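PDB 3BXP: putative lipase/esterase from Lactobacillus plantarum WCFS1, which probably hydrolyses carboxylic ester bonds as an alpha/beta-hydrolase-fold carboxylesterase, although its natural substrate is not established. Local coordinates for residues N209-V214 against T224-F229; V196-T199 against S204-P207. One frame throughout, in Å; residues are numbered along the deposited sequence.

Interaction 1 of 2, residues N209-V214 against T224-F229; sequences NSLKYV and TAYHLF
Tyr226 donates a hydrogen bond from OH to Ser210 OG over 2.8 Å, the one hydrogen bond crossing between helix residues 209-214 and strand residues 224-229. With chi1 at 57°, Ser210 turns OG to where the tyrosine hydroxyl meets it; its own proton probably goes mainly to Gln198 OE1, with Pro207 O also within bonding distance.

The ring carries the apolar contact as well. Val214 CG2 lies over one face, 3.9 Å from the Tyr226 ring centroid and 22° off the normal, a CH-pi contact displaced toward the rim. Leu211 CD2 comes instead near the ring plane, 3.8 Å from Tyr226 CE2.

This is helix-on-sheet packing within the beta-alpha-beta unit 194-199, 208-219, 224-229: the segment axes approach to 10.0 Å at 160°, the helix running nearly antiparallel to the strand. A phenylalanine in place of Tyr226 would probably keep much of the CH-pi contact but leave Ser210 OG without this donor.

Two residues before Tyr226, Thr224 CG2 lies 4.2 Å from Val214 CG1, a loose contact. His227 points elsewhere and pairs through ND1 with His227 of the second subunit, where the sheet continues across the interface.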
loop_
_atom_site.group_PDB
_atom_site.type_symbol
_atom_site.label_atom_id
_atom_site.label_comp_id
_atom_site.label_asym_id
_atom_site.label_seq_id
_atom_site.Cartn_x
_atom_site.Cartn_y
_atom_site.Cartn_z
ATOM N N ASN B 209 3.470 -9.704 7.345
ATOM C CA ASN B 209 4.899 -9.499 7.185
ATOM C C ASN B 209 5.177 -8.127 6.569
ATOM O O ASN B 209 6.001 -7.356 7.040
ATOM C CB ASN B 209 5.500 -10.598 6.291
ATOM C CG ASN B 209 5.773 -11.897 7.054
ATOM O OD1 ASN B 209 6.738 -11.993 7.773
ATOM N ND2 ASN B 209 4.943 -12.931 6.803
ATOM N N SER B 210 4.541 -7.839 5.441
ATOM C CA SER B 210 4.833 -6.559 4.794
ATOM C C SER B 210 4.325 -5.393 5.657
ATOM O O SER B 210 4.936 -4.330 5.683
ATOM C CB SER B 210 4.307 -6.508 3.352
ATOM O OG SER B 210 2.910 -6.760 3.288
ATOM N N LEU B 211 3.186 -5.581 6.313
ATOM C CA LEU B 211 2.608 -4.536 7.174
ATOM C C LEU B 211 3.616 -4.200 8.271
ATOM O O LEU B 211 3.807 -3.065 8.640
ATOM C CB LEU B 211 1.300 -5.036 7.813
ATOM C CG LEU B 211 0.118 -5.108 6.855
ATOM C CD1 LEU B 211 -0.989 -5.990 7.439
ATOM C CD2 LEU B 211 -0.449 -3.680 6.524
ATOM N N LYS B 212 4.259 -5.221 8.793
ATOM C CA LYS B 212 5.247 -5.038 9.878
ATOM C C LYS B 212 6.467 -4.223 9.381
ATOM O O LYS B 212 6.898 -3.271 10.044
ATOM C CB LYS B 212 5.716 -6.389 10.423
ATOM C CG LYS B 212 4.734 -7.078 11.300
ATOM C CD LYS B 212 5.101 -8.552 11.526
ATOM C CE LYS B 212 4.387 -9.199 12.695
ATOM N NZ LYS B 212 5.171 -9.007 14.004
ATOM N N TYR B 213 7.014 -4.555 8.224
ATOM C CA TYR B 213 8.192 -3.819 7.713
ATOM C C TYR B 213 7.788 -2.356 7.379
ATOM O O TYR B 213 8.483 -1.380 7.681
ATOM C CB TYR B 213 8.739 -4.514 6.456
ATOM C CG TYR B 213 10.082 -3.999 6.080
ATOM C CD1 TYR B 213 11.154 -4.170 6.915
ATOM C CD2 TYR B 213 10.290 -3.307 4.890
ATOM C CE1 TYR B 213 12.427 -3.675 6.605
ATOM C CE2 TYR B 213 11.549 -2.802 4.572
ATOM C CZ TYR B 213 12.608 -2.994 5.420
ATOM O OH TYR B 213 13.869 -2.474 5.083
ATOM N N VAL B 214 6.652 -2.189 6.710
ATOM C CA VAL B 214 6.187 -0.842 6.350
ATOM C C VAL B 214 5.915 0.007 7.594
ATOM O O VAL B 214 6.277 1.177 7.640
ATOM C CB VAL B 214 4.993 -0.892 5.377
ATOM C CG1 VAL B 214 4.458 0.521 5.038
ATOM C CG2 VAL B 214 5.441 -1.648 4.066
ATOM N N THR B 224 9.258 5.354 1.644
ATOM C CA THR B 224 8.652 4.035 1.491
ATOM C C THR B 224 7.377 4.159 0.646
ATOM O O THR B 224 6.579 5.090 0.837
ATOM C CB THR B 224 8.263 3.409 2.858
ATOM O OG1 THR B 224 9.395 3.350 3.717
ATOM C CG2 THR B 224 7.694 1.979 2.714
ATOM N N ALA B 225 7.200 3.238 -0.310
ATOM C CA ALA B 225 5.892 3.009 -0.949
ATOM C C ALA B 225 5.435 1.594 -0.607
ATOM O O ALA B 225 6.256 0.680 -0.461
ATOM C CB ALA B 225 5.948 3.182 -2.489
ATOM N N TYR B 226 4.125 1.412 -0.544
ATOM C CA TYR B 226 3.541 0.127 -0.225
ATOM C C TYR B 226 2.229 -0.060 -0.966
ATOM O O TYR B 226 1.327 0.818 -0.913
ATOM C CB TYR B 226 3.264 0.046 1.281
ATOM C CG TYR B 226 2.605 -1.227 1.792
ATOM C CD1 TYR B 226 3.034 -2.452 1.383
ATOM C CD2 TYR B 226 1.607 -1.186 2.769
ATOM C CE1 TYR B 226 2.475 -3.629 1.881
ATOM C CE2 TYR B 226 1.069 -2.358 3.290
ATOM C CZ TYR B 226 1.512 -3.563 2.848
ATOM O OH TYR B 226 0.978 -4.722 3.361
ATOM N N HIS B 227 2.191 -1.162 -1.703
ATOM C CA HIS B 227 1.016 -1.527 -2.495
ATOM C C HIS B 227 0.552 -2.880 -2.160
ATOM O O HIS B 227 1.181 -3.866 -2.535
ATOM C CB HIS B 227 1.325 -1.405 -3.994
ATOM C CG HIS B 227 1.686 -0.022 -4.404
ATOM N ND1 HIS B 227 0.747 0.939 -4.709
ATOM C CD2 HIS B 227 2.888 0.585 -4.508
ATOM C CE1 HIS B 227 1.364 2.072 -5.012
ATOM N NE2 HIS B 227 2.662 1.889 -4.887
ATOM N N LEU B 228 -0.565 -2.920 -1.435
ATOM C CA LEU B 228 -1.249 -4.162 -1.142
ATOM C C LEU B 228 -2.469 -4.332 -2.068
ATOM O O LEU B 228 -3.497 -3.674 -1.925
ATOM C CB LEU B 228 -1.665 -4.158 0.330
ATOM C CG LEU B 228 -2.255 -5.456 0.881
ATOM C CD1 LEU B 228 -1.140 -6.500 1.021
ATOM C CD2 LEU B 228 -2.858 -5.110 2.225
ATOM N N PHE B 229 -2.296 -5.160 -3.087
ATOM C CA PHE B 229 -3.284 -5.268 -4.146
ATOM C C PHE B 229 -4.468 -6.067 -3.647
ATOM O O PHE B 229 -4.313 -7.029 -2.891
ATOM C CB PHE B 229 -2.700 -5.951 -5.405
ATOM C CG PHE B 229 -1.627 -5.164 -6.063
ATOM C CD1 PHE B 229 -1.949 -4.163 -6.967
ATOM C CD2 PHE B 229 -0.289 -5.383 -5.770
ATOM C CE1 PHE B 229 -0.977 -3.437 -7.539
ATOM C CE2 PHE B 229 0.699 -4.614 -6.397
ATOM C CZ PHE B 229 0.333 -3.644 -7.246
#

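Interaction 2 of 2, residues V196-T199 against S204-P207; sequences VWQT and SVPP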
loop_
_atom_site.group_PDB
_atom_site.type_symbol
_atom_site.label_atom_id
_atom_site.label_comp_id
_atom_site.label_asym_id
_atom_site.label_seq_id
_atom_site.Cartn_x
_atom_site.Cartn_y
_atom_site.Cartn_z
ATOM N N VAL B 196 7.551 -1.685 -1.439
ATOM C CA VAL B 196 7.023 -2.956 -0.957
ATOM C C VAL B 196 5.654 -3.204 -1.615
ATOM O O VAL B 196 4.807 -2.311 -1.710
ATOM C CB VAL B 196 6.876 -2.910 0.585
ATOM C CG1 VAL B 196 6.393 -4.222 1.188
ATOM C CG2 VAL B 196 8.145 -2.450 1.285
ATOM N N TRP B 197 5.448 -4.413 -2.073
ATOM C CA TRP B 197 4.121 -4.843 -2.599
ATOM C C TRP B 197 3.804 -6.247 -2.175
ATOM O O TRP B 197 4.694 -7.076 -1.911
ATOM C CB TRP B 197 4.002 -4.681 -4.125
ATOM C CG TRP B 197 4.767 -5.673 -4.894
ATOM C CD1 TRP B 197 6.094 -5.592 -5.237
ATOM C CD2 TRP B 197 4.303 -6.935 -5.407
ATOM N NE1 TRP B 197 6.469 -6.692 -5.929
ATOM C CE2 TRP B 197 5.392 -7.545 -6.042
ATOM C CE3 TRP B 197 3.095 -7.622 -5.357
ATOM C CZ2 TRP B 197 5.285 -8.790 -6.654
ATOM C CZ3 TRP B 197 2.995 -8.853 -5.994
ATOM C CH2 TRP B 197 4.081 -9.417 -6.623
ATOM N N GLN B 198 2.513 -6.513 -2.067
ATOM C CA GLN B 198 2.045 -7.863 -1.798
ATOM C C GLN B 198 0.616 -7.965 -2.224
ATOM O O GLN B 198 -0.019 -6.975 -2.496
ATOM C CB GLN B 198 2.191 -8.194 -0.313
ATOM C CG GLN B 198 1.833 -9.636 0.074
ATOM C CD GLN B 198 2.428 -10.055 1.413
ATOM O OE1 GLN B 198 2.781 -9.213 2.242
ATOM N NE2 GLN B 198 2.480 -11.354 1.654
ATOM N N THR B 199 0.075 -9.169 -2.258
ATOM C CA THR B 199 -1.387 -9.274 -2.445
ATOM C C THR B 199 -2.100 -9.530 -1.156
ATOM O O THR B 199 -1.583 -10.179 -0.265
ATOM C CB THR B 199 -1.794 -10.337 -3.463
ATOM O OG1 THR B 199 -1.489 -11.646 -2.951
ATOM C CG2 THR B 199 -1.085 -10.110 -4.786
ATOM N N SER B 204 0.404 -17.867 0.986
ATOM C CA SER B 204 1.750 -18.473 1.095
ATOM C C SER B 204 2.614 -17.721 2.100
ATOM O O SER B 204 3.235 -18.295 2.965
ATOM C CB SER B 204 2.471 -18.386 -0.242
ATOM O OG SER B 204 1.887 -19.239 -1.213
ATOM N N VAL B 205 2.656 -16.414 1.918
ATOM C CA VAL B 205 3.358 -15.490 2.816
ATOM C C VAL B 205 2.311 -14.612 3.486
ATOM O O VAL B 205 1.620 -13.813 2.832
ATOM C CB VAL B 205 4.375 -14.552 2.050
ATOM C CG1 VAL B 205 5.125 -13.585 3.009
ATOM C CG2 VAL B 205 5.385 -15.334 1.264
ATOM N N PRO B 206 2.167 -14.756 4.792
ATOM C CA PRO B 206 1.170 -13.935 5.516
ATOM C C PRO B 206 1.401 -12.436 5.309
ATOM O O PRO B 206 2.539 -11.966 5.488
ATOM C CB PRO B 206 1.428 -14.291 6.990
ATOM C CG PRO B 206 2.100 -15.666 6.954
ATOM C CD PRO B 206 2.910 -15.674 5.683
ATOM N N PRO B 207 0.352 -11.674 4.941
ATOM C CA PRO B 207 0.533 -10.262 4.639
ATOM C C PRO B 207 0.979 -9.417 5.823
ATOM O O PRO B 207 1.524 -8.328 5.631
ATOM C CB PRO B 207 -0.842 -9.829 4.117
ATOM C CG PRO B 207 -1.415 -10.996 3.587
ATOM C CD PRO B 207 -0.970 -12.126 4.484
#
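The flat carboxamide of Gln198 has Pro207 off one side of its plane and Val205 reaching round its nitrogen end. Pro207 CA lies beyond the rim of the amide, displaced from its plane, and 3.4 Å from Gln198 OE1. Val205 CG1 lies on the other side of the plane, 3.7 Å from Gln198 NE2.

Polar geometry at the nitrogen needs care. Val205 O is 2.9 Å from Gln198 NE2, yet it is tilted out of the plane toward the Pro207 side, and the CD-NE2-O angle of about 155° places it nearly along the extended C-N bond, where neither N-H points well. The pair is close but not hydrogen-bonded. NE2 bonds instead to OD2 of Asp202, whose OD1 accepts bonds from Ser204 N and Val205 N and so helps to set the shape of the loop. At the other end of the amide, OE1 receives a hydrogen bond from Ser210 OG, so both polar ends of this buried group are held and its rotation is probably fixed.

The loop in question leaves the end of strand 194-199 and leads into helix 208-219, the position from which the alpha/beta-hydrolase fold usually presents its catalytic acid. Val205 also touches Ser117, the serine of a GxSxG pattern consistent with a nucleophile elbow, which places this packing beside the probable active site.

Gln198 reaches the loop because CG is anti to its backbone N (chi1 -175°) and the chain stays extended beyond it. Pro207 CG also packs loosely against the strand backbone, 3.9 Å from Thr199 O.

Followed from the N terminus, strand 194-199 comes first, and interaction 2 folds the chain back onto its end, closing a short loop, with four residues between the segments. The chain then enters helix 208-219, and interaction 1 closes the next loop, nine residues long, by bringing strand 224-229 up against that helix. The two contacts are in series, neither enclosing nor crossing the other. Their centres lie 8 Å apart, and they are tied directly: Ser210 and Gln198 join one to the other, and His227 N is 2.9 Å from Val196 O, joining neighbouring parallel strands. Together they link loop, helix and the last two strands of the chain's sheet.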